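Local atomic coordinates of beta-glucuronidase (Dictyoglomus thermophilum, PDB entry 6XXW), a protein that probably hydrolyses beta-D-glucuronides, releasing glucuronic acid, as a glycoside hydrolase of family 2. Residues Asn90-Val95 / Lys193-Asp198. Numbering follows the deposited sequence.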
ATOM      1  N   ASN A  90     -43.492 -11.250 -32.745  1.00 24.75           N
ATOM      2  CA  ASN A  90     -42.131 -10.899 -33.130  1.00 25.98           C
ATOM      3  C   ASN A  90     -41.178 -11.327 -32.019  1.00 23.49           C
ATOM      4  O   ASN A  90     -41.487 -11.192 -30.839  1.00 23.94           O
ATOM      5  CB  ASN A  90     -41.998  -9.396 -33.368  1.00 21.47           C
ATOM      6  CG  ASN A  90     -42.564  -8.966 -34.708  1.00 33.00           C
ATOM      7  OD1 ASN A  90     -42.538  -9.728 -35.669  1.00 31.47           O
ATOM      8  ND2 ASN A  90     -43.074  -7.740 -34.776  1.00 30.53           N
ATOM      9  N   ILE A  91     -40.029 -11.870 -32.395  1.00 20.85           N
ATOM     10  CA  ILE A  91     -39.020 -12.292 -31.435  1.00 21.59           C
ATOM     11  C   ILE A  91     -37.735 -11.565 -31.784  1.00 20.61           C
ATOM     12  O   ILE A  91     -37.189 -11.757 -32.878  1.00 21.74           O
ATOM     13  CB  ILE A  91     -38.817 -13.809 -31.456  1.00 20.35           C
ATOM     14  CG1 ILE A  91     -40.157 -14.524 -31.239  1.00 20.17           C
ATOM     15  CG2 ILE A  91     -37.771 -14.221 -30.410  1.00 23.58           C
ATOM     16  CD1 ILE A  91     -40.029 -16.036 -31.304  1.00 18.40           C
ATOM     17  N   PHE A  92     -37.265 -10.718 -30.876  1.00 19.82           N
ATOM     18  CA  PHE A  92     -36.081  -9.911 -31.126  1.00 23.01           C
ATOM     19  C   PHE A  92     -34.940 -10.395 -30.245  1.00 24.19           C
ATOM     20  O   PHE A  92     -35.130 -10.675 -29.057  1.00 21.36           O
ATOM     21  CB  PHE A  92     -36.344  -8.428 -30.864  1.00 21.11           C
ATOM     22  CG  PHE A  92     -37.303  -7.794 -31.843  1.00 24.40           C
ATOM     23  CD1 PHE A  92     -36.846  -7.287 -33.051  1.00 27.99           C
ATOM     24  CD2 PHE A  92     -38.652  -7.705 -31.548  1.00 20.91           C
ATOM     25  CE1 PHE A  92     -37.724  -6.703 -33.957  1.00 23.46           C
ATOM     26  CE2 PHE A  92     -39.542  -7.127 -32.443  1.00 23.76           C
ATOM     27  CZ  PHE A  92     -39.075  -6.619 -33.650  1.00 20.99           C
ATOM     28  N   LEU A  93     -33.762 -10.491 -30.836  1.00 20.14           N
ATOM     29  CA  LEU A  93     -32.544 -10.830 -30.116  1.00 20.04           C
ATOM     30  C   LEU A  93     -31.679  -9.586 -30.081  1.00 20.89           C
ATOM     31  O   LEU A  93     -31.291  -9.085 -31.135  1.00 20.15           O
ATOM     32  CB  LEU A  93     -31.820 -11.979 -30.807  1.00 23.29           C
ATOM     33  CG  LEU A  93     -30.411 -12.328 -30.343  1.00 24.53           C
ATOM     34  CD1 LEU A  93     -30.431 -12.731 -28.895  1.00 27.44           C
ATOM     35  CD2 LEU A  93     -29.924 -13.465 -31.187  1.00 32.07           C
ATOM     36  N   ARG A  94     -31.386  -9.095 -28.881  1.00 21.07           N
ATOM     37  CA  ARG A  94     -30.673  -7.838 -28.690  1.00 21.26           C
ATOM     38  C   ARG A  94     -29.347  -8.092 -27.980  1.00 20.74           C
ATOM     39  O   ARG A  94     -29.296  -8.825 -26.985  1.00 18.94           O
ATOM     40  CB  ARG A  94     -31.540  -6.858 -27.889  1.00 22.58           C
ATOM     41  CG  ARG A  94     -30.799  -5.711 -27.228  1.00 23.79           C
ATOM     42  CD  ARG A  94     -30.639  -4.543 -28.187  1.00 29.20           C
ATOM     43  NE  ARG A  94     -31.924  -3.994 -28.609  1.00 42.59           N
ATOM     44  CZ  ARG A  94     -32.465  -2.881 -28.118  1.00 38.60           C
ATOM     45  NH1 ARG A  94     -31.831  -2.191 -27.170  1.00 29.33           N
ATOM     46  NH2 ARG A  94     -33.644  -2.467 -28.571  1.00 32.24           N
ATOM     47  N   VAL A  95     -28.278  -7.494 -28.499  1.00 17.56           N
ATOM     48  CA  VAL A  95     -26.962  -7.528 -27.860  1.00 18.69           C
ATOM     49  C   VAL A  95     -26.652  -6.103 -27.424  1.00 19.04           C
ATOM     50  O   VAL A  95     -26.613  -5.191 -28.258  1.00 20.57           O
ATOM     51  CB  VAL A  95     -25.871  -8.072 -28.799  1.00 19.79           C
ATOM     52  CG1 VAL A  95     -24.505  -8.066 -28.093  1.00 22.80           C
ATOM     53  CG2 VAL A  95     -26.218  -9.463 -29.279  1.00 19.76           C
ATOM     54  N   LYS A 193     -47.110  -8.444 -33.550  1.00 25.18           N
ATOM     55  CA  LYS A 193     -46.657  -8.298 -34.930  1.00 27.87           C
ATOM     56  C   LYS A 193     -46.748  -6.857 -35.409  1.00 27.99           C
ATOM     57  O   LYS A 193     -45.949  -6.435 -36.253  1.00 30.84           O
ATOM     58  CB  LYS A 193     -47.458  -9.228 -35.849  1.00 33.36           C
ATOM     59  CG  LYS A 193     -47.338 -10.696 -35.457  1.00 36.67           C
ATOM     60  CD  LYS A 193     -46.110 -11.309 -36.122  1.00 40.79           C
ATOM     61  CE  LYS A 193     -46.166 -12.829 -36.141  1.00 54.88           C
ATOM     62  NZ  LYS A 193     -46.566 -13.409 -37.465  1.00 56.39           N
ATOM     63  N   VAL A 194     -47.717  -6.100 -34.900  1.00 25.99           N
ATOM     64  CA  VAL A 194     -47.792  -4.658 -35.092  1.00 27.57           C
ATOM     65  C   VAL A 194     -47.564  -4.032 -33.722  1.00 24.71           C
ATOM     66  O   VAL A 194     -48.291  -4.333 -32.768  1.00 26.73           O
ATOM     67  CB  VAL A 194     -49.146  -4.236 -35.689  1.00 33.59           C
ATOM     68  CG1 VAL A 194     -49.213  -2.723 -35.903  1.00 29.14           C
ATOM     69  CG2 VAL A 194     -49.408  -4.988 -36.988  1.00 25.46           C
ATOM     70  N   TYR A 195     -46.560  -3.165 -33.618  1.00 24.97           N
ATOM     71  CA  TYR A 195     -45.992  -2.842 -32.316  1.00 23.52           C
ATOM     72  C   TYR A 195     -45.386  -1.445 -32.346  1.00 28.44           C
ATOM     73  O   TYR A 195     -45.153  -0.871 -33.409  1.00 21.91           O
ATOM     74  CB  TYR A 195     -44.923  -3.869 -31.916  1.00 19.88           C
ATOM     75  CG  TYR A 195     -43.679  -3.860 -32.796  1.00 25.61           C
ATOM     76  CD1 TYR A 195     -43.717  -4.345 -34.100  1.00 24.59           C
ATOM     77  CD2 TYR A 195     -42.465  -3.380 -32.316  1.00 24.18           C
ATOM     78  CE1 TYR A 195     -42.591  -4.334 -34.903  1.00 28.63           C
ATOM     79  CE2 TYR A 195     -41.330  -3.375 -33.112  1.00 24.92           C
ATOM     80  CZ  TYR A 195     -41.407  -3.856 -34.404  1.00 27.17           C
ATOM     81  OH  TYR A 195     -40.294  -3.853 -35.197  1.00 26.69           O
ATOM     82  N   ILE A 196     -45.112  -0.917 -31.155  1.00 20.79           N
ATOM     83  CA  ILE A 196     -44.464   0.382 -31.003  1.00 24.06           C
ATOM     84  C   ILE A 196     -42.979   0.192 -31.300  1.00 25.90           C
ATOM     85  O   ILE A 196     -42.267  -0.444 -30.522  1.00 23.06           O
ATOM     86  CB  ILE A 196     -44.668   0.952 -29.596  1.00 25.37           C
ATOM     87  CG1 ILE A 196     -46.150   1.182 -29.310  1.00 25.48           C
ATOM     88  CG2 ILE A 196     -43.841   2.230 -29.418  1.00 20.73           C
ATOM     89  CD1 ILE A 196     -46.543   0.757 -27.902  1.00 24.28           C
ATOM     90  N   LYS A 197     -42.509   0.741 -32.422  1.00 25.09           N
ATOM     91  CA  LYS A 197     -41.120   0.544 -32.822  1.00 26.25           C
ATOM     92  C   LYS A 197     -40.186   1.553 -32.171  1.00 28.90           C
ATOM     93  O   LYS A 197     -39.047   1.215 -31.828  1.00 29.77           O
ATOM     94  CB  LYS A 197     -40.981   0.637 -34.345  1.00 27.02           C
ATOM     95  CG  LYS A 197     -41.724  -0.453 -35.133  1.00 29.18           C
ATOM     96  CD  LYS A 197     -41.434  -0.329 -36.636  1.00 34.57           C
ATOM     97  CE  LYS A 197     -39.930  -0.244 -36.895  1.00 39.11           C
ATOM     98  NZ  LYS A 197     -39.543  -0.494 -38.325  1.00 67.50           N
ATOM     99  N   ASP A 198     -40.651   2.786 -32.007  1.00 20.92           N
ATOM    100  CA  ASP A 198     -39.850   3.878 -31.474  1.00 21.66           C
ATOM    101  C   ASP A 198     -40.811   5.008 -31.140  1.00 24.03           C
ATOM    102  O   ASP A 198     -41.970   5.001 -31.553  1.00 21.88           O
ATOM    103  CB  ASP A 198     -38.781   4.335 -32.479  1.00 25.49           C
ATOM    104  CG  ASP A 198     -37.604   5.028 -31.815  1.00 29.56           C
ATOM    105  OD1 ASP A 198     -37.455   4.940 -30.584  1.00 28.47           O
ATOM    106  OD2 ASP A 198     -36.819   5.668 -32.532  1.00 34.46           O
TER
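The junction between the sugar-binding beta-sandwich and the following immunoglobulin-like domain of a family 2 glycoside hydrolase is bridged here by N90 and F92 of one strand and by K193 and Y195 of the linker. The two backbones come closest at N90 and K193, whose CA atoms are 5.5 Å apart, and the evidence for contact further along is all from side chains. F92 and Y195 come from opposite directions, and the CZ corner of the F92 ring lies 3.4 Å from Y195 OH and 3.7 Å from Y195 CZ. With centroids 5.5 Å apart and planes inclined at 50°, the rings form an oblique aromatic pair. With CG between the backbone N and the carbonyl carbon (chi1 66°), the Y195 ring is placed where CE1 meets N90 ND2 and where CZ and OH meet F92 CZ. The N90 and Y195 side chains cross at about a right angle, the amide plane turned 78° from the ring plane, with ND2 3.4 Å from Y195 CE1. The same nitrogen is 3.5 Å from K193 O, while N90 OD1 rests 3.9 Å from K193 CD, on the aliphatic part of the lysine. K197 CG lies over one face of the Y195 ring, 3.4 Å above its plane and offset toward the rim. A serine in place of Y195 would probably open a gap beside N90 ND2 and F92 CZ where the ring had been. On the sandwich side, strand 90-99 pairs antiparallel with strands 185-191 and 121-124, and the F92 ring also meets Y189. On the other side, the backbone of the linker is hydrogen-bonded to the second domain, Y195 O to S218 OG and I196 N to D274 OD2, before the chain enters strand 198-206.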